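Local coordinates for protein O-methyltransferase (Bacillus halodurans, PDB 2GPY) that probably transfers methyl groups from S-adenosylmethionine to hydroxyl oxygens of a substrate that has not been identified, at residues K14-R19 and D39-E44; Q33-M38 and T63-S68; R71-L76 and L101-R106; V82-D87 and G112-L117; Y197-F202 and A209-R214. All coordinates share one frame; numbering follows the deposited sequence. Where two conformers were deposited one is given.

Contact 1. Residues K14-R19 and D39-E44; sequences KQIPAR and DLLGME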
# COMPACT_ATOMS: atom_id res chain seq x y z
N LYS B 14 5.11 -18.22 7.64
CA LYS B 14 4.21 -19.30 7.23
C LYS B 14 2.90 -18.83 6.59
O LYS B 14 2.07 -19.67 6.24
CB LYS B 14 3.90 -20.21 8.44
CG LYS B 14 4.93 -21.29 8.70
CD LYS B 14 4.68 -22.55 7.86
CE LYS B 14 5.42 -22.52 6.52
NZ LYS B 14 5.02 -23.63 5.62
N GLN B 15 2.73 -17.52 6.45
CA GLN B 15 1.46 -16.95 5.99
C GLN B 15 1.22 -17.15 4.48
O GLN B 15 1.33 -16.20 3.69
CB GLN B 15 1.37 -15.46 6.37
CG GLN B 15 -0.06 -14.91 6.39
CD GLN B 15 -0.14 -13.41 6.69
OE1 GLN B 15 -1.21 -12.91 7.01
NE2 GLN B 15 0.98 -12.70 6.57
N ILE B 16 0.88 -18.38 4.09
CA ILE B 16 0.76 -18.76 2.67
C ILE B 16 -0.39 -19.76 2.45
O ILE B 16 -0.35 -20.86 2.98
CB ILE B 16 2.08 -19.37 2.12
CG1 ILE B 16 2.55 -20.57 2.96
CG2 ILE B 16 3.19 -18.32 2.07
CD1 ILE B 16 3.79 -21.31 2.40
N PRO B 17 -1.42 -19.37 1.67
CA PRO B 17 -2.45 -20.32 1.23
C PRO B 17 -2.08 -21.08 -0.06
O PRO B 17 -1.35 -20.54 -0.89
CB PRO B 17 -3.66 -19.43 0.94
CG PRO B 17 -3.14 -18.03 0.86
CD PRO B 17 -1.68 -18.01 1.17
N ALA B 18 -2.59 -22.30 -0.21
CA ALA B 18 -2.35 -23.10 -1.42
C ALA B 18 -2.83 -22.40 -2.70
O ALA B 18 -3.87 -21.72 -2.72
CB ALA B 18 -2.99 -24.48 -1.30
N ARG B 19 -2.05 -22.55 -3.76
CA ARG B 19 -2.42 -22.00 -5.05
C ARG B 19 -3.13 -23.12 -5.83
O ARG B 19 -3.11 -24.28 -5.41
CB ARG B 19 -1.17 -21.49 -5.80
CG ARG B 19 -0.62 -20.09 -5.37
CD ARG B 19 0.14 -20.11 -4.05
NE ARG B 19 1.33 -20.97 -4.10
CZ ARG B 19 1.75 -21.75 -3.11
NH1 ARG B 19 1.08 -21.81 -1.96
NH2 ARG B 19 2.84 -22.50 -3.27
N ASP B 39 9.46 -14.41 -5.28
CA ASP B 39 9.38 -15.31 -4.14
C ASP B 39 7.97 -15.29 -3.59
O ASP B 39 7.25 -14.30 -3.71
CB ASP B 39 10.38 -14.91 -3.06
CG ASP B 39 9.99 -13.64 -2.34
OD1 ASP B 39 10.19 -12.53 -2.90
OD2 ASP B 39 9.49 -13.75 -1.20
N LEU B 40 7.58 -16.41 -2.98
CA LEU B 40 6.19 -16.60 -2.61
C LEU B 40 5.66 -15.58 -1.58
O LEU B 40 4.54 -15.08 -1.73
CB LEU B 40 6.02 -18.02 -2.08
CG LEU B 40 4.63 -18.64 -2.02
CD1 LEU B 40 4.76 -20.14 -1.75
CD2 LEU B 40 3.81 -18.01 -0.95
N LEU B 41 6.42 -15.34 -0.51
CA LEU B 41 5.99 -14.34 0.47
C LEU B 41 5.89 -12.93 -0.05
O LEU B 41 4.93 -12.25 0.28
CB LEU B 41 6.80 -14.40 1.77
CG LEU B 41 5.79 -14.73 2.89
CD1 LEU B 41 5.82 -16.17 3.27
CD2 LEU B 41 6.05 -13.88 4.10
N GLY B 42 6.84 -12.50 -0.87
CA GLY B 42 6.74 -11.20 -1.55
C GLY B 42 5.52 -11.12 -2.46
O GLY B 42 4.85 -10.08 -2.57
N MSE B 43 5.25 -12.23 -3.16
CA MSE B 43 4.15 -12.26 -4.12
C MSE B 43 2.83 -12.10 -3.37
O MSE B 43 1.95 -11.35 -3.79
CB MSE B 43 4.17 -13.56 -4.95
CG MSE B 43 2.87 -13.71 -5.77
SE MSE B 43 2.83 -12.34 -7.17
CE MSE B 43 3.68 -13.02 -8.01
N GLU B 44 2.66 -12.84 -2.27
CA GLU B 44 1.40 -12.77 -1.53
C GLU B 44 1.17 -11.36 -1.00
O GLU B 44 0.05 -10.83 -1.03
CB GLU B 44 1.37 -13.80 -0.40
CG GLU B 44 1.35 -15.25 -0.91
CD GLU B 44 0.04 -15.63 -1.64
OE1 GLU B 44 -1.01 -15.02 -1.37
OE2 GLU B 44 0.08 -16.54 -2.49
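Two acidic groups grip R19 NH2: E27 in a salt bridge and E24 in a long, weak ion pair. R19 NH1 makes a single bond within the loop, donating to P17 O over 2.9 Å with an N-H...O angle of 157°. The oxygen lies in the guanidinium plane. Bends at chi2 and chi3 fold the long arginine chain back to it. L40 CD1 sits over one face of the guanidinium, offset toward its rim, 3.4 Å from R19 NH2, the two side chains meeting tip to tip. Nearer the backbone, R19 CD lies 3.9 Å from E44 OE2, but the carboxylate's main partner is R71, so E44 probably stays ionised. An alanine in place of R19 would lose the bond to P17 O and the salt bridge to E27, and would probably loosen the loop against L40. Further along, I16 CG2 meets L41 CD1 at 3.6 Å, the side chains crossing at about a right angle. D39 N-caps the helix through OD2 and G42 N. The loop between helices 9-13 and 21-32 thus lies against the first turn of helix 40-53; helix 67-75 supplies R71, and R200 of the second subunit packs on L41 and E44.

Contact 2. Residues Q33-M38 and T63-S68; sequences QQVPIM and TAIGYS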
# COMPACT_ATOMS: atom_id res chain seq x y z
N GLN B 33 13.86 -25.06 -13.59
CA GLN B 33 14.39 -24.51 -14.84
C GLN B 33 15.11 -23.16 -14.66
O GLN B 33 15.54 -22.54 -15.65
CB GLN B 33 13.29 -24.41 -15.91
CG GLN B 33 12.48 -25.71 -16.13
CD GLN B 33 13.19 -26.78 -16.96
OE1 GLN B 33 13.23 -27.97 -16.58
NE2 GLN B 33 13.73 -26.39 -18.11
N GLN B 34 15.23 -22.70 -13.41
CA GLN B 34 15.89 -21.43 -13.05
C GLN B 34 15.42 -20.21 -13.87
O GLN B 34 16.20 -19.45 -14.45
CB GLN B 34 17.43 -21.59 -13.01
CG GLN B 34 17.89 -22.49 -11.84
CD GLN B 34 17.56 -21.87 -10.47
OE1 GLN B 34 16.61 -22.26 -9.79
NE2 GLN B 34 18.34 -20.86 -10.08
N VAL B 35 14.10 -20.04 -13.91
CA VAL B 35 13.47 -18.91 -14.53
C VAL B 35 13.13 -17.93 -13.40
O VAL B 35 12.54 -18.35 -12.41
CB VAL B 35 12.18 -19.33 -15.27
CG1 VAL B 35 11.40 -18.13 -15.72
CG2 VAL B 35 12.52 -20.23 -16.46
N PRO B 36 13.48 -16.63 -13.56
CA PRO B 36 13.11 -15.58 -12.61
C PRO B 36 11.65 -15.63 -12.19
O PRO B 36 10.78 -15.64 -13.04
CB PRO B 36 13.33 -14.28 -13.42
CG PRO B 36 14.49 -14.62 -14.31
CD PRO B 36 14.25 -16.07 -14.70
N ILE B 37 11.40 -15.69 -10.89
CA ILE B 37 10.04 -15.73 -10.35
C ILE B 37 10.07 -14.98 -9.04
O ILE B 37 11.06 -15.07 -8.31
CB ILE B 37 9.55 -17.20 -10.13
CG1 ILE B 37 8.10 -17.25 -9.69
CG2 ILE B 37 10.44 -17.96 -9.15
CD1 ILE B 37 7.49 -18.67 -9.75
N MSE B 38 9.01 -14.22 -8.76
CA MSE B 38 8.91 -13.57 -7.46
C MSE B 38 8.73 -14.61 -6.37
O MSE B 38 7.96 -15.56 -6.52
CB MSE B 38 7.73 -12.58 -7.41
CG MSE B 38 7.88 -11.57 -6.33
SE MSE B 38 6.46 -10.26 -6.52
CE MSE B 38 7.12 -9.14 -5.14
N THR B 63 7.87 -10.43 -18.48
CA THR B 63 6.87 -11.44 -18.16
C THR B 63 7.41 -12.76 -17.66
O THR B 63 6.76 -13.44 -16.86
CB THR B 63 5.66 -11.52 -19.18
OG1 THR B 63 5.11 -12.85 -19.35
CG2 THR B 63 5.92 -10.83 -20.39
N ALA B 64 8.62 -13.10 -18.12
CA ALA B 64 9.26 -14.38 -17.83
C ALA B 64 8.28 -15.47 -18.29
O ALA B 64 7.85 -15.40 -19.44
CB ALA B 64 9.67 -14.46 -16.31
N ILE B 65 7.85 -16.41 -17.44
CA ILE B 65 6.89 -17.42 -17.93
C ILE B 65 5.44 -17.10 -17.57
O ILE B 65 4.57 -17.97 -17.64
CB ILE B 65 7.28 -18.91 -17.56
CG1 ILE B 65 7.33 -19.09 -16.04
CG2 ILE B 65 8.59 -19.32 -18.30
CD1 ILE B 65 7.17 -20.55 -15.59
N GLY B 66 5.19 -15.85 -17.15
CA GLY B 66 3.84 -15.35 -16.94
C GLY B 66 3.27 -15.54 -15.53
O GLY B 66 2.10 -15.26 -15.30
N TYR B 67 4.10 -15.97 -14.59
CA TYR B 67 3.62 -16.20 -13.22
C TYR B 67 3.02 -14.95 -12.55
O TYR B 67 1.88 -15.00 -12.05
CB TYR B 67 4.76 -16.77 -12.39
CG TYR B 67 4.38 -17.08 -10.96
CD1 TYR B 67 3.72 -18.25 -10.64
CD2 TYR B 67 4.73 -16.20 -9.94
CE1 TYR B 67 3.38 -18.53 -9.30
CE2 TYR B 67 4.43 -16.48 -8.62
CZ TYR B 67 3.76 -17.64 -8.31
OH TYR B 67 3.52 -17.88 -6.97
N SER B 68 3.76 -13.83 -12.56
CA SER B 68 3.25 -12.60 -11.91
C SER B 68 2.01 -12.04 -12.63
O SER B 68 1.07 -11.61 -11.96
CB SER B 68 4.34 -11.54 -11.73
OG SER B 68 5.28 -11.97 -10.76
O HOH W 1 6.18 -17.71 -5.78
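One face of the Y67 ring carries I37 CD1, which stands almost over its centre, 3.7 Å from the centroid of the ring and 11° off the normal, a CH-pi contact. I37 CG1 follows on the same side, 3.5 Å from Y67 CD2. I23 and M26 of helix 21-32 and M43 of helix 40-53 also touch the ring. Both chi1 (-175°) and chi2 keep the isoleucine extended, so a slim chain rather than a branch is laid on the aromatic surface. The phenol end is well provided for: a water donates both to Y67 OH and to M38 O, 2.9 Å from each, and the hydroxyl also bonds to E27 and R71. At the other end V35 CG1 fills the angle between A64 CB and I65 CG2, lying 4.0 Å from the latter, while P36 O rests against the short A64 CB. Residues T63 to G66 form a type II' turn closed by G66 N donating to T63 O at 2.9 Å, and at G66 a side chain would jam against the carbonyl of I65. G66 occupies the N-cap position of helix 67-75. I65 O accepts from H97, which binds a zinc ion together with E29 and E93. A glycine-containing turn between the first strand, 57-61, and the next helix is characteristic of the Rossmann-like methyltransferase fold and here probably lines the S-adenosylmethionine pocket.

Contact 3. Residues R71-L76 and L101-R106; sequences RMAQAL and LGLESR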
# COMPACT_ATOMS: atom_id res chain seq x y z
N ARG B 71 -0.93 -14.36 -11.61
CA ARG B 71 -1.37 -14.21 -10.24
C ARG B 71 -2.01 -12.86 -9.97
O ARG B 71 -3.00 -12.77 -9.21
CB ARG B 71 -0.20 -14.50 -9.31
CG ARG B 71 0.08 -15.99 -9.39
CD ARG B 71 0.51 -16.58 -8.11
NE ARG B 71 -0.48 -16.43 -7.05
CZ ARG B 71 -0.17 -16.50 -5.77
NH1 ARG B 71 1.08 -16.73 -5.43
NH2 ARG B 71 -1.11 -16.33 -4.82
N MSE B 72 -1.50 -11.80 -10.61
CA MSE B 72 -2.18 -10.49 -10.52
C MSE B 72 -3.57 -10.49 -11.17
O MSE B 72 -4.54 -9.94 -10.57
CB MSE B 72 -1.34 -9.36 -11.15
CG MSE B 72 -0.06 -9.13 -10.37
SE MSE B 72 0.97 -7.56 -11.05
CE MSE B 72 1.50 -8.24 -12.83
N ALA B 73 -3.69 -11.10 -12.36
CA ALA B 73 -4.99 -11.18 -13.02
C ALA B 73 -5.98 -11.96 -12.15
O ALA B 73 -7.15 -11.59 -12.06
CB ALA B 73 -4.87 -11.83 -14.43
N GLN B 74 -5.52 -13.05 -11.54
CA GLN B 74 -6.40 -13.84 -10.68
C GLN B 74 -6.82 -13.06 -9.43
O GLN B 74 -7.97 -13.19 -8.97
CB GLN B 74 -5.74 -15.15 -10.27
CG GLN B 74 -5.62 -16.14 -11.41
CD GLN B 74 -4.99 -17.44 -10.93
OE1 GLN B 74 -5.46 -18.52 -11.26
NE2 GLN B 74 -3.93 -17.34 -10.13
N ALA B 75 -5.91 -12.25 -8.88
CA ALA B 75 -6.22 -11.51 -7.65
C ALA B 75 -7.13 -10.32 -7.90
O ALA B 75 -7.82 -9.86 -6.99
CB ALA B 75 -4.93 -11.03 -6.97
N LEU B 76 -7.07 -9.80 -9.14
CA LEU B 76 -7.79 -8.60 -9.56
C LEU B 76 -8.65 -8.93 -10.80
O LEU B 76 -8.31 -8.55 -11.92
CB LEU B 76 -6.77 -7.51 -9.91
CG LEU B 76 -5.85 -7.03 -8.77
CD1 LEU B 76 -4.59 -6.32 -9.31
CD2 LEU B 76 -6.63 -6.12 -7.80
N LEU B 101 -5.19 -21.07 -18.42
CA LEU B 101 -6.03 -20.58 -17.35
C LEU B 101 -7.18 -19.73 -17.85
O LEU B 101 -7.89 -19.16 -17.04
CB LEU B 101 -5.19 -19.86 -16.29
CG LEU B 101 -4.15 -20.81 -15.68
CD1 LEU B 101 -3.08 -20.05 -14.93
CD2 LEU B 101 -4.86 -21.90 -14.77
N GLY B 102 -7.36 -19.62 -19.15
CA GLY B 102 -8.51 -18.89 -19.71
C GLY B 102 -8.37 -17.38 -19.50
O GLY B 102 -9.37 -16.68 -19.44
N LEU B 103 -7.14 -16.88 -19.44
CA LEU B 103 -6.89 -15.47 -19.08
C LEU B 103 -6.53 -14.53 -20.25
O LEU B 103 -6.18 -13.36 -20.04
CB LEU B 103 -5.83 -15.39 -17.97
CG LEU B 103 -6.25 -15.96 -16.60
CD1 LEU B 103 -5.02 -16.04 -15.61
CD2 LEU B 103 -7.33 -15.08 -15.99
N GLU B 104 -6.63 -15.01 -21.48
CA GLU B 104 -6.15 -14.23 -22.62
C GLU B 104 -6.89 -12.89 -22.81
O GLU B 104 -6.32 -11.94 -23.38
CB GLU B 104 -6.22 -15.05 -23.91
CG GLU B 104 -4.88 -15.06 -24.63
CD GLU B 104 -4.91 -15.84 -25.93
OE1 GLU B 104 -5.96 -16.45 -26.25
OE2 GLU B 104 -3.87 -15.84 -26.62
N SER B 105 -8.14 -12.82 -22.34
CA SER B 105 -8.93 -11.61 -22.55
C SER B 105 -8.51 -10.51 -21.57
O SER B 105 -8.90 -9.36 -21.72
CB SER B 105 -10.44 -11.89 -22.48
OG SER B 105 -10.83 -12.24 -21.16
N ARG B 106 -7.70 -10.87 -20.58
CA ARG B 106 -7.30 -9.92 -19.56
C ARG B 106 -5.79 -9.76 -19.43
O ARG B 106 -5.32 -8.85 -18.74
CB ARG B 106 -7.90 -10.36 -18.23
CG ARG B 106 -9.42 -10.21 -18.23
CD ARG B 106 -9.91 -9.98 -16.83
NE ARG B 106 -9.71 -11.16 -15.99
CZ ARG B 106 -8.96 -11.21 -14.89
NH1 ARG B 106 -8.93 -12.37 -14.25
NH2 ARG B 106 -8.23 -10.15 -14.44
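R106 points its guanidinium end-on at the last turn of helix 67-75, so that NH1 and NH2 converge on a single atom, the carbonyl oxygen of A73. R106 NH1 reaches A73 O at 2.9 Å and R106 NH2 reaches the same A73 O at 3.0 Å, with N-H...O angles of 148° and 143°. The oxygen lies in the guanidinium plane, but both donors stand above the plane of the carbonyl. A bend at chi3 turns the end of the long chain toward the helix. A73 suits this place because its short CB, 3.8 Å from R106 NH2, leaves the guanidinium room beside the helix. L103 comes in beside it, its CD2 toward A73 CB and its CD1 against the methylene Q74 CG at 4.2 Å, an apolar margin to the polar grip. Beyond, L76 O lies 3.0 Å from R106 NH2. A79 O accepts a hydrogen bond from R106 NH2. The loop 101-106 is shaped by G102, whose positive phi completes a Schellman motif ending helix 88-100, and by R106 N bonding to L103 O. A leucine in place of R106 would remove the donors to A73 O and A79 O and would probably weaken the tie between this loop and the helix. A cationic group set against carbonyls at a helix C-terminus is likely to be favoured by the partial negative charge of that end.

Contact 4. Residues V82-D87 and G112-L117; sequences VSIERD and GDALQL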
# COMPACT_ATOMS: atom_id res chain seq x y z
N VAL B 82 -0.95 -5.71 -19.21
CA VAL B 82 -0.15 -5.75 -20.42
C VAL B 82 1.24 -6.15 -19.92
O VAL B 82 1.72 -5.58 -18.95
CB VAL B 82 -0.10 -4.39 -21.12
CG1 VAL B 82 0.85 -4.45 -22.35
CG2 VAL B 82 -1.50 -3.96 -21.56
N SER B 83 1.89 -7.12 -20.55
CA SER B 83 3.23 -7.53 -20.09
C SER B 83 4.20 -7.76 -21.27
O SER B 83 3.79 -8.27 -22.31
CB SER B 83 3.11 -8.79 -19.24
OG SER B 83 4.36 -9.17 -18.63
N ILE B 84 5.47 -7.39 -21.10
CA ILE B 84 6.43 -7.36 -22.19
C ILE B 84 7.57 -8.31 -21.85
O ILE B 84 8.06 -8.31 -20.72
CB ILE B 84 7.00 -5.95 -22.41
CG1 ILE B 84 5.90 -4.96 -22.78
CG2 ILE B 84 7.99 -6.00 -23.57
CD1 ILE B 84 6.39 -3.47 -22.76
N GLU B 85 7.94 -9.15 -22.81
CA GLU B 85 9.03 -10.12 -22.64
C GLU B 85 9.91 -10.16 -23.88
O GLU B 85 9.42 -10.24 -25.00
CB GLU B 85 8.45 -11.51 -22.34
CG GLU B 85 9.49 -12.67 -22.24
CD GLU B 85 10.57 -12.38 -21.21
OE1 GLU B 85 10.26 -11.94 -20.06
OE2 GLU B 85 11.74 -12.57 -21.57
N ARG B 86 11.22 -10.14 -23.68
CA ARG B 86 12.13 -10.16 -24.80
C ARG B 86 12.67 -11.54 -25.16
O ARG B 86 13.18 -11.72 -26.27
CB ARG B 86 13.28 -9.16 -24.57
CG ARG B 86 14.30 -9.56 -23.52
CD ARG B 86 15.68 -8.98 -23.92
NE ARG B 86 16.66 -9.12 -22.84
CZ ARG B 86 17.79 -8.43 -22.73
NH1 ARG B 86 18.12 -7.51 -23.63
NH2 ARG B 86 18.59 -8.65 -21.69
N ASP B 87 12.58 -12.52 -24.26
CA ASP B 87 13.10 -13.87 -24.55
C ASP B 87 12.02 -14.69 -25.26
O ASP B 87 10.96 -14.92 -24.67
CB ASP B 87 13.56 -14.58 -23.26
CG ASP B 87 14.07 -15.99 -23.52
OD1 ASP B 87 13.27 -16.91 -23.78
OD2 ASP B 87 15.29 -16.21 -23.48
N GLY B 112 8.86 -8.49 -27.24
CA GLY B 112 9.76 -7.49 -27.78
C GLY B 112 10.68 -6.95 -26.73
O GLY B 112 10.58 -7.31 -25.57
N ASP B 113 11.58 -6.08 -27.16
CA ASP B 113 12.44 -5.35 -26.24
C ASP B 113 11.69 -4.11 -25.75
O ASP B 113 11.36 -3.23 -26.55
CB ASP B 113 13.70 -4.92 -27.01
CG ASP B 113 14.74 -4.26 -26.11
OD1 ASP B 113 14.39 -3.47 -25.22
OD2 ASP B 113 15.94 -4.52 -26.36
N ALA B 114 11.43 -4.03 -24.44
CA ALA B 114 10.66 -2.91 -23.89
C ALA B 114 11.23 -1.54 -24.21
O ALA B 114 10.49 -0.57 -24.34
CB ALA B 114 10.48 -3.07 -22.37
N LEU B 115 12.55 -1.46 -24.34
CA LEU B 115 13.22 -0.18 -24.60
C LEU B 115 13.01 0.26 -26.04
O LEU B 115 13.24 1.40 -26.39
CB LEU B 115 14.71 -0.29 -24.28
CG LEU B 115 15.25 0.53 -23.09
CD1 LEU B 115 14.24 0.79 -21.97
CD2 LEU B 115 16.51 -0.13 -22.56
N GLN B 116 12.53 -0.67 -26.87
CA GLN B 116 12.20 -0.39 -28.26
C GLN B 116 10.69 -0.26 -28.49
O GLN B 116 10.26 0.07 -29.60
CB GLN B 116 12.81 -1.47 -29.15
CG GLN B 116 14.33 -1.55 -29.01
CD GLN B 116 14.99 -2.33 -30.12
OE1 GLN B 116 15.66 -1.74 -30.97
NE2 GLN B 116 14.80 -3.65 -30.14
N LEU B 117 9.91 -0.48 -27.43
CA LEU B 117 8.44 -0.53 -27.52
C LEU B 117 7.73 0.68 -26.92
O LEU B 117 6.50 0.68 -26.81
CB LEU B 117 7.89 -1.80 -26.85
CG LEU B 117 8.04 -3.15 -27.57
CD1 LEU B 117 7.27 -4.21 -26.83
CD2 LEU B 117 7.60 -3.09 -29.03
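This contact belongs to the C-terminal edge of the parallel part of a Rossmann-like sheet, where loops after strands 80-85 and 107-111 lie side by side; in class I methyltransferases this rim holds the cofactor, with an acidic residue at the end of the second strand, as E85 is here, probably facing the ribose. The strands' partnership is carried one step past strand 107-111 by G112 N, which donates to E85 O at 2.9 Å with an angle of 156°. Glycine suits this place, since a CB would be crowded by L117 CD1. G112 O lies 3.5 Å from I84 CG2. I84 CG2, anti to the backbone N, packs 4.0 Å from A114 CB and 3.8 Å from L117 CD1; I84 and L117 run alongside each other, pointing contrary ways. E85 itself points away from the loop, and its carboxylate is pinned at both oxygens: E85 OE2 accepts from D87 N at 2.8 Å through its anti lone pair, and E85 OE1 accepts from A64 N. R86 lays its CB over G112 O. D113 shapes the loop beyond through an Asx turn, L115 N donating to the anti lone pair of D113 OD1 at 2.9 Å.

Contact 5. Residues Y197-F202 and A209-R214; sequences YDTRIF and AISIKR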
# COMPACT_ATOMS: atom_id res chain seq x y z
N TYR B 197 8.02 11.20 -7.54
CA TYR B 197 7.54 10.02 -6.84
C TYR B 197 7.79 10.11 -5.37
O TYR B 197 8.75 10.74 -4.92
CB TYR B 197 8.19 8.75 -7.39
CG TYR B 197 7.74 8.52 -8.80
CD1 TYR B 197 8.40 9.11 -9.88
CD2 TYR B 197 6.59 7.77 -9.05
CE1 TYR B 197 7.93 8.92 -11.19
CE2 TYR B 197 6.14 7.57 -10.34
CZ TYR B 197 6.80 8.16 -11.39
OH TYR B 197 6.31 7.94 -12.67
N ASP B 198 6.87 9.49 -4.64
CA ASP B 198 6.92 9.36 -3.22
C ASP B 198 7.26 7.88 -3.03
O ASP B 198 6.40 7.04 -3.23
CB ASP B 198 5.51 9.62 -2.74
CG ASP B 198 5.46 10.00 -1.35
OD1 ASP B 198 6.19 9.35 -0.55
OD2 ASP B 198 4.69 10.93 -1.06
N THR B 199 8.49 7.57 -2.68
CA THR B 199 8.92 6.16 -2.69
C THR B 199 9.29 5.66 -1.29
O THR B 199 10.02 6.33 -0.56
CB THR B 199 10.12 5.94 -3.65
OG1 THR B 199 9.73 6.28 -4.99
CG2 THR B 199 10.61 4.47 -3.62
N ARG B 200 8.76 4.50 -0.92
CA ARG B 200 9.19 3.81 0.30
C ARG B 200 9.52 2.37 -0.05
O ARG B 200 8.99 1.82 -1.03
CB ARG B 200 8.11 3.85 1.38
CG ARG B 200 7.64 5.26 1.71
CD ARG B 200 7.41 5.46 3.18
NE ARG B 200 8.65 5.81 3.86
CZ ARG B 200 9.26 5.05 4.75
NH1 ARG B 200 8.75 3.87 5.10
NH2 ARG B 200 10.39 5.47 5.31
N ILE B 201 10.41 1.78 0.74
CA ILE B 201 10.80 0.37 0.54
C ILE B 201 10.18 -0.46 1.64
O ILE B 201 10.39 -0.16 2.81
CB ILE B 201 12.34 0.16 0.58
CG1 ILE B 201 13.01 0.93 -0.60
CG2 ILE B 201 12.64 -1.37 0.50
CD1 ILE B 201 14.47 1.03 -0.48
N PHE B 202 9.41 -1.49 1.26
CA PHE B 202 8.75 -2.37 2.24
C PHE B 202 9.56 -3.65 2.41
O PHE B 202 9.91 -4.28 1.42
CB PHE B 202 7.33 -2.72 1.79
CG PHE B 202 6.30 -1.64 2.06
CD1 PHE B 202 6.65 -0.46 2.72
CD2 PHE B 202 4.97 -1.83 1.69
CE1 PHE B 202 5.70 0.54 2.97
CE2 PHE B 202 4.01 -0.84 1.94
CZ PHE B 202 4.38 0.35 2.59
N ALA B 209 9.95 -1.82 -3.58
CA ALA B 209 9.81 -0.36 -3.49
C ALA B 209 8.46 -0.00 -4.07
O ALA B 209 8.06 -0.55 -5.12
CB ALA B 209 10.90 0.32 -4.24
N ILE B 210 7.74 0.86 -3.38
CA ILE B 210 6.44 1.35 -3.87
C ILE B 210 6.58 2.84 -4.07
O ILE B 210 6.71 3.60 -3.11
CB ILE B 210 5.33 1.06 -2.87
CG1 ILE B 210 5.26 -0.46 -2.63
CG2 ILE B 210 3.99 1.53 -3.41
CD1 ILE B 210 5.10 -0.74 -1.20
N SER B 211 6.61 3.24 -5.33
CA SER B 211 6.74 4.65 -5.67
C SER B 211 5.38 5.17 -6.08
O SER B 211 4.78 4.66 -7.02
CB SER B 211 7.73 4.81 -6.85
OG SER B 211 8.97 4.19 -6.54
N ILE B 212 4.87 6.16 -5.35
CA ILE B 212 3.57 6.70 -5.67
C ILE B 212 3.73 8.01 -6.45
O ILE B 212 4.34 8.97 -5.98
CB ILE B 212 2.74 6.99 -4.38
CG1 ILE B 212 2.77 5.75 -3.45
CG2 ILE B 212 1.30 7.38 -4.75
CD1 ILE B 212 1.91 5.96 -2.16
N LYS B 213 3.14 8.04 -7.64
CA LYS B 213 3.34 9.16 -8.55
C LYS B 213 2.62 10.39 -8.05
O LYS B 213 1.41 10.35 -7.76
CB LYS B 213 2.91 8.79 -9.97
CG LYS B 213 3.31 9.86 -11.00
CD LYS B 213 3.23 9.33 -12.40
CE LYS B 213 3.94 10.28 -13.35
NZ LYS B 213 3.79 9.80 -14.75
N ARG B 214 3.38 11.48 -7.93
CA ARG B 214 2.86 12.75 -7.44
C ARG B 214 2.04 13.43 -8.52
O ARG B 214 2.20 13.13 -9.72
CB ARG B 214 3.99 13.69 -6.99
CG ARG B 214 4.70 13.23 -5.73
CD ARG B 214 5.55 14.33 -5.12
NE ARG B 214 6.09 13.89 -3.84
CZ ARG B 214 7.29 13.33 -3.68
NH1 ARG B 214 8.09 13.17 -4.72
NH2 ARG B 214 7.69 12.95 -2.47
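Backbone needs along these two strands are met in reciprocal pairs. D198 N donates to I212 O at 2.9 Å, and D198 O accepts from I212 N at 2.8 Å, the latter almost straight at 175°. R200 and I210 repeat the exchange, I210 N meeting R200 O at 2.8 Å nearly along the C=O axis, and I210 O accepts a second hydrogen bond, from H48 NE2 of the second subunit. Between them T199 and S211 form a non-hydrogen-bonded pair whose hydroxyls bond to each other, T199 OG1 to S211 OG, 2.7 Å. The strands form the antiparallel hairpin that ends the class I methyltransferase sheet, 208-213 lying beside 154-159 and 197-202 outermost within the chain. Y197 spreads its ring obliquely against the extended chain of K213, Y197 OH touching K213 CD at 3.4 Å, and this straight lysine carries NZ on to the carbonyls of S147 and V150. On the face bearing D198, R200 and I212, D198 OD2 has its main partner in K51 of the second subunit. R214 NH2 adds a long ion pair to D198 OD2 at 3.9 Å, an attraction of charges alone, since D198 OD2 sits off the plane of the R214 guanidinium.

Contacts 1 to 3 meet through helix 67-75. From contact 1, E44 OE2 forms a salt bridge with R71 NH2 of contact 3 at 2.6 Å, and M43 CE packs 3.4 Å from S68 OG of contact 2. Contact 2 continues into contact 4 where A64 N lies 2.8 Å from E85 OE1, a probable hydrogen bond joining two loops expected to border the cofactor pocket. Contact 5 stands apart, its centre about 24 Å from that of contact 4, although both reach the same sheet. The centres of contact 1 and contact 5 are about 23 Å apart, and both contacts touch the second subunit. The magnesium held by N160 and D206 lies about 6 Å from the M38 side chain of contact 2.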